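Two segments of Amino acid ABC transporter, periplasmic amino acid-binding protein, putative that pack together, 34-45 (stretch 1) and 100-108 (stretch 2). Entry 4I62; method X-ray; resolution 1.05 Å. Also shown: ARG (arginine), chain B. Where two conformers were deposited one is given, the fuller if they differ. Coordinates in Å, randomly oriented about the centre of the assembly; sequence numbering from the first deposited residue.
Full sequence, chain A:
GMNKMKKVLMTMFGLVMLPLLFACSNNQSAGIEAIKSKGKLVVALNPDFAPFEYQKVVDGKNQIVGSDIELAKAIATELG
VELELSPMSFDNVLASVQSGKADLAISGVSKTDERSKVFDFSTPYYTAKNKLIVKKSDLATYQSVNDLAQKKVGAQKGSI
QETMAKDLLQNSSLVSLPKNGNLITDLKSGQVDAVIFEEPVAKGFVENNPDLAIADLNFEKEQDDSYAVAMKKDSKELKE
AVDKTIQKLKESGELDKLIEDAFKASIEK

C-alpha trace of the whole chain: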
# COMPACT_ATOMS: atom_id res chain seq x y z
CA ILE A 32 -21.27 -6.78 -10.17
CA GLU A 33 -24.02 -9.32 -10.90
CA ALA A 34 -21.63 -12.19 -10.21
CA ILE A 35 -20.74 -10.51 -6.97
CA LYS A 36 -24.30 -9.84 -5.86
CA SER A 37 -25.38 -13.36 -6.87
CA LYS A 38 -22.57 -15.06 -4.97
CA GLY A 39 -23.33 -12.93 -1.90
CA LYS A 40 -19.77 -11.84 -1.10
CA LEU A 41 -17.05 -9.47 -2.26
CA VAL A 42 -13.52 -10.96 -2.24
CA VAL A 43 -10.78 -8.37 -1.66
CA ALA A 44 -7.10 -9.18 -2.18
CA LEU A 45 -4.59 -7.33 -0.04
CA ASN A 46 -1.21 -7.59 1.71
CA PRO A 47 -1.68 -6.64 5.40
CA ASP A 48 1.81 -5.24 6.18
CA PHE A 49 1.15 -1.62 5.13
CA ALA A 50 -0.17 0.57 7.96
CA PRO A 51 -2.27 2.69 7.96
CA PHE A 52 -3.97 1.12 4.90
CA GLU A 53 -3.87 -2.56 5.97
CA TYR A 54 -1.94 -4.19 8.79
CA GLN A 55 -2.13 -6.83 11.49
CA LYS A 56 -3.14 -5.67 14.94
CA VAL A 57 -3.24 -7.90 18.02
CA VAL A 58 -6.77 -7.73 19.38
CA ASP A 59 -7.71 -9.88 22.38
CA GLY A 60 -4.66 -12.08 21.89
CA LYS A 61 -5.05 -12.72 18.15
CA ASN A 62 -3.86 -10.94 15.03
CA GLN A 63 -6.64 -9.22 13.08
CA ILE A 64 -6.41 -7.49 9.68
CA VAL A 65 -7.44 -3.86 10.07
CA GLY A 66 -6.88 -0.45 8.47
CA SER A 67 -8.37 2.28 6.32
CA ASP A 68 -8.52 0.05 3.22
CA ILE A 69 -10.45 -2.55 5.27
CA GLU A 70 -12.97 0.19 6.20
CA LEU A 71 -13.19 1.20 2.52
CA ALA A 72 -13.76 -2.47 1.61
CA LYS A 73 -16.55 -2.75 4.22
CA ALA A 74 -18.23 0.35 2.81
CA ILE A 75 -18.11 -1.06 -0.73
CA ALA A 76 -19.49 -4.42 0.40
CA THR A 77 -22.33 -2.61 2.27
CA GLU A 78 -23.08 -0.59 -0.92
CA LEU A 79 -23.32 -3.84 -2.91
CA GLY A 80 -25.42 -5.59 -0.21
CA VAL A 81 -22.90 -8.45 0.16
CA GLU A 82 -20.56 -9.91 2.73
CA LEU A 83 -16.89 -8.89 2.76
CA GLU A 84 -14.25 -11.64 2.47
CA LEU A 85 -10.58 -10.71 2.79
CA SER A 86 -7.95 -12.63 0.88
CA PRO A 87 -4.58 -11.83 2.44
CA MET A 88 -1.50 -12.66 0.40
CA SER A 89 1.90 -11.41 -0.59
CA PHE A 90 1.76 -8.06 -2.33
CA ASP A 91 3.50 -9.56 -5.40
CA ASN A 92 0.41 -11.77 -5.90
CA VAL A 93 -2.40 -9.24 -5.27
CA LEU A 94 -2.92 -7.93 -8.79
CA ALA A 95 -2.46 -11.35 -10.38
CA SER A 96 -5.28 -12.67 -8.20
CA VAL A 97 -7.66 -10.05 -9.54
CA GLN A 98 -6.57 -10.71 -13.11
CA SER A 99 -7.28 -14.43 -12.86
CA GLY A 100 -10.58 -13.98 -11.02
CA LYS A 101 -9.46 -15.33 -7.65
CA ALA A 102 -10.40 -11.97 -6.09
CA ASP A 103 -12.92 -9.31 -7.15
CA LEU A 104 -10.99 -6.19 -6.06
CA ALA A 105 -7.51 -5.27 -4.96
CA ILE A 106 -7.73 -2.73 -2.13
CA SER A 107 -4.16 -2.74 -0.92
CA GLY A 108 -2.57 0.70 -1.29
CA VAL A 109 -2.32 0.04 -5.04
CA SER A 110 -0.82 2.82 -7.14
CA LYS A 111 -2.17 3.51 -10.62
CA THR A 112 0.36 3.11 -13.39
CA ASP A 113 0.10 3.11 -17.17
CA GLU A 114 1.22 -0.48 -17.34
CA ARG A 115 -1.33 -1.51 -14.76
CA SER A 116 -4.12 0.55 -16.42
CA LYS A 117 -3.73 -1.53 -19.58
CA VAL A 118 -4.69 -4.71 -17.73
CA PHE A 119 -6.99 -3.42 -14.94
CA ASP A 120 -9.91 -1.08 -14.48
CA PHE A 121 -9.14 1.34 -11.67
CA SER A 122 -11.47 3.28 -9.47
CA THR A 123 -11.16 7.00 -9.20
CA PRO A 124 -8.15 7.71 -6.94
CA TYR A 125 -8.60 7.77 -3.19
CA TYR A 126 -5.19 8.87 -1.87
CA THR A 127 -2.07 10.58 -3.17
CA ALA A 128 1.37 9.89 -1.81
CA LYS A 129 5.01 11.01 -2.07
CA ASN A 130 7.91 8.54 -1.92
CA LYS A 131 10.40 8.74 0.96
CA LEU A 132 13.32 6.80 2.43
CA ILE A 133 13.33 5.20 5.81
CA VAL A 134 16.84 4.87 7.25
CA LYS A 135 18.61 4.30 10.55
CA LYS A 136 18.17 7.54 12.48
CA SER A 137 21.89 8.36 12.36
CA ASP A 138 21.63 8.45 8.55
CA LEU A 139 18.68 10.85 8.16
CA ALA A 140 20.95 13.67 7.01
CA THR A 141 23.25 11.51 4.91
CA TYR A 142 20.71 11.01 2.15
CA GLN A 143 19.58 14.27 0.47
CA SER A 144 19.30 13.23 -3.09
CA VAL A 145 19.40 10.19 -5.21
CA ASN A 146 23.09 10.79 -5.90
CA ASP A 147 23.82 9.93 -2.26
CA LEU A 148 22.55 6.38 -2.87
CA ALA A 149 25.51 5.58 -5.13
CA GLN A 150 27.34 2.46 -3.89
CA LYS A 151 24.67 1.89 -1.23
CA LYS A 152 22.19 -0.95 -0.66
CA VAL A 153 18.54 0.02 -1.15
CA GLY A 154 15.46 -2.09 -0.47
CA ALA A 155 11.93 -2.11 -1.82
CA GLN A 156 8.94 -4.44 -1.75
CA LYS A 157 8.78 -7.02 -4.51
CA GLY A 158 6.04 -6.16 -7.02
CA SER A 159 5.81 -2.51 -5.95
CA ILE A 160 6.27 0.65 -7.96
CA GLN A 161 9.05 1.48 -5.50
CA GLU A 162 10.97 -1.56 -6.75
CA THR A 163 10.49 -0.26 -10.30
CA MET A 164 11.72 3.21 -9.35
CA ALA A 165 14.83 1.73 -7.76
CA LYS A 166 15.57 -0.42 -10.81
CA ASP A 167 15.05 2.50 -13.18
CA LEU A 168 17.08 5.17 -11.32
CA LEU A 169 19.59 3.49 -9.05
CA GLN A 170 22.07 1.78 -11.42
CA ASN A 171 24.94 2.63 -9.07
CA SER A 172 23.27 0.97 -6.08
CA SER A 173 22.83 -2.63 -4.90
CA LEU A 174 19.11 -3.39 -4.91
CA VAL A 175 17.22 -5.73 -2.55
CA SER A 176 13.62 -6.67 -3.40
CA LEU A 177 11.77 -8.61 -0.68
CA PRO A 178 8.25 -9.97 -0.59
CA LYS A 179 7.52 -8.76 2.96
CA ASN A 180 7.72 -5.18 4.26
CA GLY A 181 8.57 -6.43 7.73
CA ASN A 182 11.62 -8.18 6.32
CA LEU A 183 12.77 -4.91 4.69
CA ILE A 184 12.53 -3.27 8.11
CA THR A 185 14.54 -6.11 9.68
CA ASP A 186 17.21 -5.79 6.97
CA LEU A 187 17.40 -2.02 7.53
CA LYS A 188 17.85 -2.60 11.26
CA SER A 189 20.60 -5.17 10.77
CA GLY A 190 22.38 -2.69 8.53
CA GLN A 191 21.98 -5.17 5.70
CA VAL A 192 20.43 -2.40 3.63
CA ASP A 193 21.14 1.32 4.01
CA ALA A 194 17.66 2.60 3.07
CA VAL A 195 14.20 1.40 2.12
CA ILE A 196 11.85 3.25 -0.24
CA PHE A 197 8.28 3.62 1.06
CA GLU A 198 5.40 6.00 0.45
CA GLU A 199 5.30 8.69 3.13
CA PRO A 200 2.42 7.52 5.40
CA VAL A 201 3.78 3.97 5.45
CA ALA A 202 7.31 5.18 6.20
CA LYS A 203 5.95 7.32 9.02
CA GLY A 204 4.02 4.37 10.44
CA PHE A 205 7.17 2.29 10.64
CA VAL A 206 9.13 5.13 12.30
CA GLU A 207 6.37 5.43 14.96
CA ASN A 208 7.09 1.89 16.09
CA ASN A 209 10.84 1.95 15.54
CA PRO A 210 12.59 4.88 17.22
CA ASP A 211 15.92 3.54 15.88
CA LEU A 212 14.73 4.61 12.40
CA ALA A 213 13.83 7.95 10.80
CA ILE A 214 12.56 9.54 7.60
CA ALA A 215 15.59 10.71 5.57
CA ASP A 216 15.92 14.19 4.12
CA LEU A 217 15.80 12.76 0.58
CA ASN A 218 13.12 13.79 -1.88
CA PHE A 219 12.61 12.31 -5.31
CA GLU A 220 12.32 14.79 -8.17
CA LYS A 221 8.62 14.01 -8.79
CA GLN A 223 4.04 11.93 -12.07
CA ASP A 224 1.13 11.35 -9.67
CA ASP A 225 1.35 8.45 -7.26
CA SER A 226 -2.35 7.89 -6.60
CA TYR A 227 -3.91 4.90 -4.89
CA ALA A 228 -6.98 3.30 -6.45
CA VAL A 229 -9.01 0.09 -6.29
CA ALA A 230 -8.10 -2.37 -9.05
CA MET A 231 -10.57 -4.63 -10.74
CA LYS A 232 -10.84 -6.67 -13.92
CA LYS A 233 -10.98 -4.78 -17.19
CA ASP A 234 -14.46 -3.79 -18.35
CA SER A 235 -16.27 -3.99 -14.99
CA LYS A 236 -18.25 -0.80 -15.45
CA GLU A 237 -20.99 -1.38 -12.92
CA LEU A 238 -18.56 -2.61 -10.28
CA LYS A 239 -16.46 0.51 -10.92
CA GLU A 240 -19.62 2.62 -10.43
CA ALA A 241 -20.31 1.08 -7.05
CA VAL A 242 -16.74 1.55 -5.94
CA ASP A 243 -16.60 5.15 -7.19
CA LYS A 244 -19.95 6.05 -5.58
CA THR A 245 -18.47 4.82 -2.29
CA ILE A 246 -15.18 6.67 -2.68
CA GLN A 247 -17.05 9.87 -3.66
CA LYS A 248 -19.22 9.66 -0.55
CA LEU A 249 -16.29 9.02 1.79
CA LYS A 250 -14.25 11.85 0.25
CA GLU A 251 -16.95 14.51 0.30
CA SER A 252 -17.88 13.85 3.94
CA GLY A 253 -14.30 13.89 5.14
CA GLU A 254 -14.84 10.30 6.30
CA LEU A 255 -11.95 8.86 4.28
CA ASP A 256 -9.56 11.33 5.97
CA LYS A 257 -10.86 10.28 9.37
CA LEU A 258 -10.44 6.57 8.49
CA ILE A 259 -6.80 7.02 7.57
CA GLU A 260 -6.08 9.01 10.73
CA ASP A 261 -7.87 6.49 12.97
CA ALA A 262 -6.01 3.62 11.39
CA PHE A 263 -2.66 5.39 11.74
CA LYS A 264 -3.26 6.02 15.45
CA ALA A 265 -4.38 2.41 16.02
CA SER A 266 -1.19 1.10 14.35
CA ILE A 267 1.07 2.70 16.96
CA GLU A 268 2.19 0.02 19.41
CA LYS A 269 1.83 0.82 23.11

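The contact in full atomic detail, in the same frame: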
# COMPACT_ATOMS: atom_id res chain seq x y z
N ALA A 34 -22.26 -10.97 -10.72
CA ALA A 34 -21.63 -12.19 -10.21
C ALA A 34 -21.38 -12.01 -8.73
O ALA A 34 -21.57 -12.96 -7.95
CB ALA A 34 -20.33 -12.47 -10.95
N ILE A 35 -20.99 -10.80 -8.35
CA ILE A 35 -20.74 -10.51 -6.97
C ILE A 35 -22.03 -10.52 -6.16
O ILE A 35 -22.08 -11.18 -5.09
CB ILE A 35 -19.98 -9.18 -6.81
CG1 ILE A 35 -18.56 -9.32 -7.35
CG2 ILE A 35 -19.95 -8.74 -5.39
CD1 ILE A 35 -17.88 -7.97 -7.58
N LYS A 36 -23.07 -9.84 -6.63
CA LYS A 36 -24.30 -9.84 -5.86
C LYS A 36 -24.85 -11.25 -5.75
O LYS A 36 -25.39 -11.64 -4.69
CB LYS A 36 -25.33 -8.88 -6.44
CG LYS A 36 -24.89 -7.44 -6.26
CD LYS A 36 -25.94 -6.46 -6.74
CE LYS A 36 -25.61 -5.05 -6.28
NZ LYS A 36 -26.70 -4.09 -6.60
N SER A 37 -24.82 -12.01 -6.84
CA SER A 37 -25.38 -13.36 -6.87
C SER A 37 -24.63 -14.33 -5.96
O SER A 37 -25.22 -15.24 -5.38
CB SER A 37 -25.41 -13.90 -8.30
OG SER A 37 -25.90 -15.22 -8.32
N LYS A 38 -23.33 -14.16 -5.84
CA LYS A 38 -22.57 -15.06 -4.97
C LYS A 38 -22.62 -14.62 -3.51
O LYS A 38 -22.25 -15.39 -2.61
CB LYS A 38 -21.14 -15.29 -5.45
CG LYS A 38 -20.18 -14.17 -5.12
CD LYS A 38 -18.83 -14.43 -5.77
CE LYS A 38 -17.85 -13.31 -5.49
NZ LYS A 38 -16.59 -13.51 -6.25
N GLY A 39 -23.08 -13.39 -3.25
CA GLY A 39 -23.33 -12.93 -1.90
C GLY A 39 -22.12 -12.44 -1.12
O GLY A 39 -22.24 -12.14 0.08
N LYS A 40 -20.98 -12.28 -1.79
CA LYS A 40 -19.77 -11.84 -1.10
C LYS A 40 -18.84 -11.15 -2.08
O LYS A 40 -18.92 -11.38 -3.27
CB LYS A 40 -19.07 -12.98 -0.37
CG LYS A 40 -18.53 -14.04 -1.27
CD LYS A 40 -17.99 -15.15 -0.37
CE LYS A 40 -17.32 -16.23 -1.17
NZ LYS A 40 -16.83 -17.29 -0.24
N LEU A 41 -18.03 -10.26 -1.53
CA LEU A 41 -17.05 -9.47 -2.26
C LEU A 41 -15.68 -9.92 -1.76
O LEU A 41 -15.38 -9.77 -0.58
CB LEU A 41 -17.24 -7.97 -1.95
CG LEU A 41 -16.22 -7.01 -2.59
CD1 LEU A 41 -16.43 -6.91 -4.08
CD2 LEU A 41 -16.30 -5.65 -1.91
N VAL A 42 -14.84 -10.47 -2.64
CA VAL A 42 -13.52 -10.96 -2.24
C VAL A 42 -12.45 -9.92 -2.56
O VAL A 42 -12.30 -9.52 -3.71
CB VAL A 42 -13.19 -12.30 -2.95
CG1 VAL A 42 -11.84 -12.82 -2.47
CG2 VAL A 42 -14.28 -13.37 -2.70
N VAL A 43 -11.77 -9.45 -1.52
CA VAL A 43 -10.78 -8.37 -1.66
C VAL A 43 -9.38 -8.90 -1.34
O VAL A 43 -9.11 -9.35 -0.23
CB VAL A 43 -11.14 -7.23 -0.69
CG1 VAL A 43 -10.06 -6.12 -0.72
CG2 VAL A 43 -12.51 -6.60 -1.05
N ALA A 44 -8.52 -8.81 -2.33
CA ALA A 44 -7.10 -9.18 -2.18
C ALA A 44 -6.31 -8.03 -1.59
O ALA A 44 -6.47 -6.88 -2.01
CB ALA A 44 -6.51 -9.60 -3.51
N LEU A 45 -5.42 -8.35 -0.65
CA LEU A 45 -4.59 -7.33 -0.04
C LEU A 45 -3.40 -7.97 0.68
O LEU A 45 -3.41 -9.16 1.00
CB LEU A 45 -5.39 -6.44 0.92
CG LEU A 45 -5.79 -7.03 2.27
CD1 LEU A 45 -6.51 -5.97 3.07
CD2 LEU A 45 -6.58 -8.33 2.26
N GLY A 100 -9.26 -13.78 -11.59
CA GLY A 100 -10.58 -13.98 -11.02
C GLY A 100 -10.65 -14.59 -9.63
O GLY A 100 -11.74 -14.85 -9.12
N LYS A 101 -9.49 -14.80 -9.00
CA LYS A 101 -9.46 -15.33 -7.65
C LYS A 101 -9.89 -14.31 -6.58
O LYS A 101 -10.23 -14.68 -5.45
CB LYS A 101 -8.06 -15.86 -7.34
CG LYS A 101 -7.63 -16.99 -8.25
CD LYS A 101 -6.12 -17.21 -8.20
CE LYS A 101 -5.66 -17.76 -6.86
NZ LYS A 101 -4.19 -18.03 -6.87
N ALA A 102 -9.85 -13.03 -6.93
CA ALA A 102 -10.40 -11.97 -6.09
C ALA A 102 -11.16 -11.00 -6.97
O ALA A 102 -10.88 -10.90 -8.17
CB ALA A 102 -9.28 -11.24 -5.34
N ASP A 103 -12.12 -10.28 -6.40
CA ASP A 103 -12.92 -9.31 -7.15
C ASP A 103 -12.28 -7.92 -7.23
O ASP A 103 -12.41 -7.23 -8.25
CB ASP A 103 -14.29 -9.18 -6.49
CG ASP A 103 -15.03 -10.49 -6.46
OD1 ASP A 103 -15.10 -11.15 -7.53
OD2 ASP A 103 -15.51 -10.91 -5.38
N LEU A 104 -11.63 -7.51 -6.15
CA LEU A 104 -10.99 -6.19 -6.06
C LEU A 104 -9.64 -6.36 -5.41
O LEU A 104 -9.49 -7.24 -4.56
CB LEU A 104 -11.80 -5.20 -5.19
CG LEU A 104 -13.21 -4.89 -5.64
CD1 LEU A 104 -13.90 -4.00 -4.61
CD2 LEU A 104 -13.22 -4.22 -7.04
N ALA A 105 -8.71 -5.48 -5.76
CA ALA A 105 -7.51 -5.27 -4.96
C ALA A 105 -7.67 -3.93 -4.27
O ALA A 105 -7.77 -2.90 -4.94
CB ALA A 105 -6.25 -5.26 -5.81
N ILE A 106 -7.70 -3.96 -2.94
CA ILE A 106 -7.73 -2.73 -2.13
C ILE A 106 -6.55 -2.89 -1.17
O ILE A 106 -6.66 -3.55 -0.13
CB ILE A 106 -9.06 -2.51 -1.37
CG1 ILE A 106 -10.26 -2.68 -2.30
CG2 ILE A 106 -9.03 -1.11 -0.75
CD1 ILE A 106 -11.62 -2.51 -1.59
N SER A 107 -5.40 -2.34 -1.57
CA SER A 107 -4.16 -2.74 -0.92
C SER A 107 -3.10 -1.66 -1.11
O SER A 107 -1.91 -1.98 -1.34
CB SER A 107 -3.68 -4.09 -1.47
OG SER A 107 -2.66 -4.69 -0.66
N GLY A 108 -3.51 -0.39 -1.05
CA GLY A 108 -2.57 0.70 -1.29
C GLY A 108 -1.98 0.64 -2.69
O GLY A 108 -0.81 0.96 -2.87
N ARG B . 1.76 1.71 -3.75
CA ARG B . 2.74 0.65 -4.11
C ARG B . 2.29 -0.12 -5.36
O ARG B . 1.09 -0.07 -5.71
CB ARG B . 3.02 -0.27 -2.94
CG ARG B . 1.76 -0.90 -2.34
CD ARG B . 2.09 -2.02 -1.37
NE ARG B . 0.91 -2.38 -0.61
CZ ARG B . 0.85 -3.33 0.30
NH1 ARG B . -0.29 -3.58 0.92
NH2 ARG B . 1.94 -4.05 0.57
OXT ARG B . 3.18 -0.82 -5.96

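Stretch 1 finishes a helix at K38, turns at G39, which leaves helical geometry with positive phi, and continues as a strand from K40 to L45. Stretch 2 starts at G100, where a preceding helix closes in a Schellman motif, and runs through K101 to D103 before joining the strand as a parallel neighbor. V43 pairs with L104 and A44 with A105, their CA atoms 4.9 and 4.8 Å apart. The carbonyl V42 O accepts from two successive amides, D103 N at 2.8 Å and L104 N at 3.2 Å; A44 N then donates to L104 O at 2.9 Å, and A44 O receives a weak bond from I106 N at 3.3 Å. CA-H...O contacts fill in between: V43 CA lies 3.4 Å from L104 O, and A105 CA lies 3.5 Å from A44 O.

D103 is the polar hub and the residue most covered across the contact. Its CA-to-CB bond points toward stretch 1, and with chi1 in m its carboxylate reaches both the strand and the helix end. V42 N donates to D103 OD2 at 2.9 Å in a nearly straight bond (172°), so V42 is held through its amide by the side chain of D103 and through its carbonyl by the backbone of the same residue. K38, extended beyond a p chi1, brings its ammonium group to the same carboxylate: K38 NZ forms a salt bridge with D103 OD2 at 2.9 Å and a weak hydrogen bond to D103 OD1 at 3.1 Å. One aspartate thus ties the last helical residue to the strand that follows it.

Several other side chains meet through apolar contact. V43 and L104 share one face of the sheet, with V43 CG2 4.4 Å from L104 CB; V43 CG1 comes closer to I106 CG1, at 3.8 Å. L41 points sideways at its base, but its end approaches stretch 2, placing L41 CD1 3.9 Å from L104 CD1. On the face shared by A44 and A105, the small methyl groups permit close packing: A44 CB sits 3.7 Å from A102 CB, and V42 CG1 is 4.2 Å from that same A102 CB.

Beyond the ladder, S107 OG approaches L45 CA to 3.3 Å. Bound arginine, a ligand fitting an amino acid-binding protein, donates from NE to S107 O at 2.9 Å, from NH1 to S107 OG at 3.1 Å, and from N to G108 O at 2.8 Å.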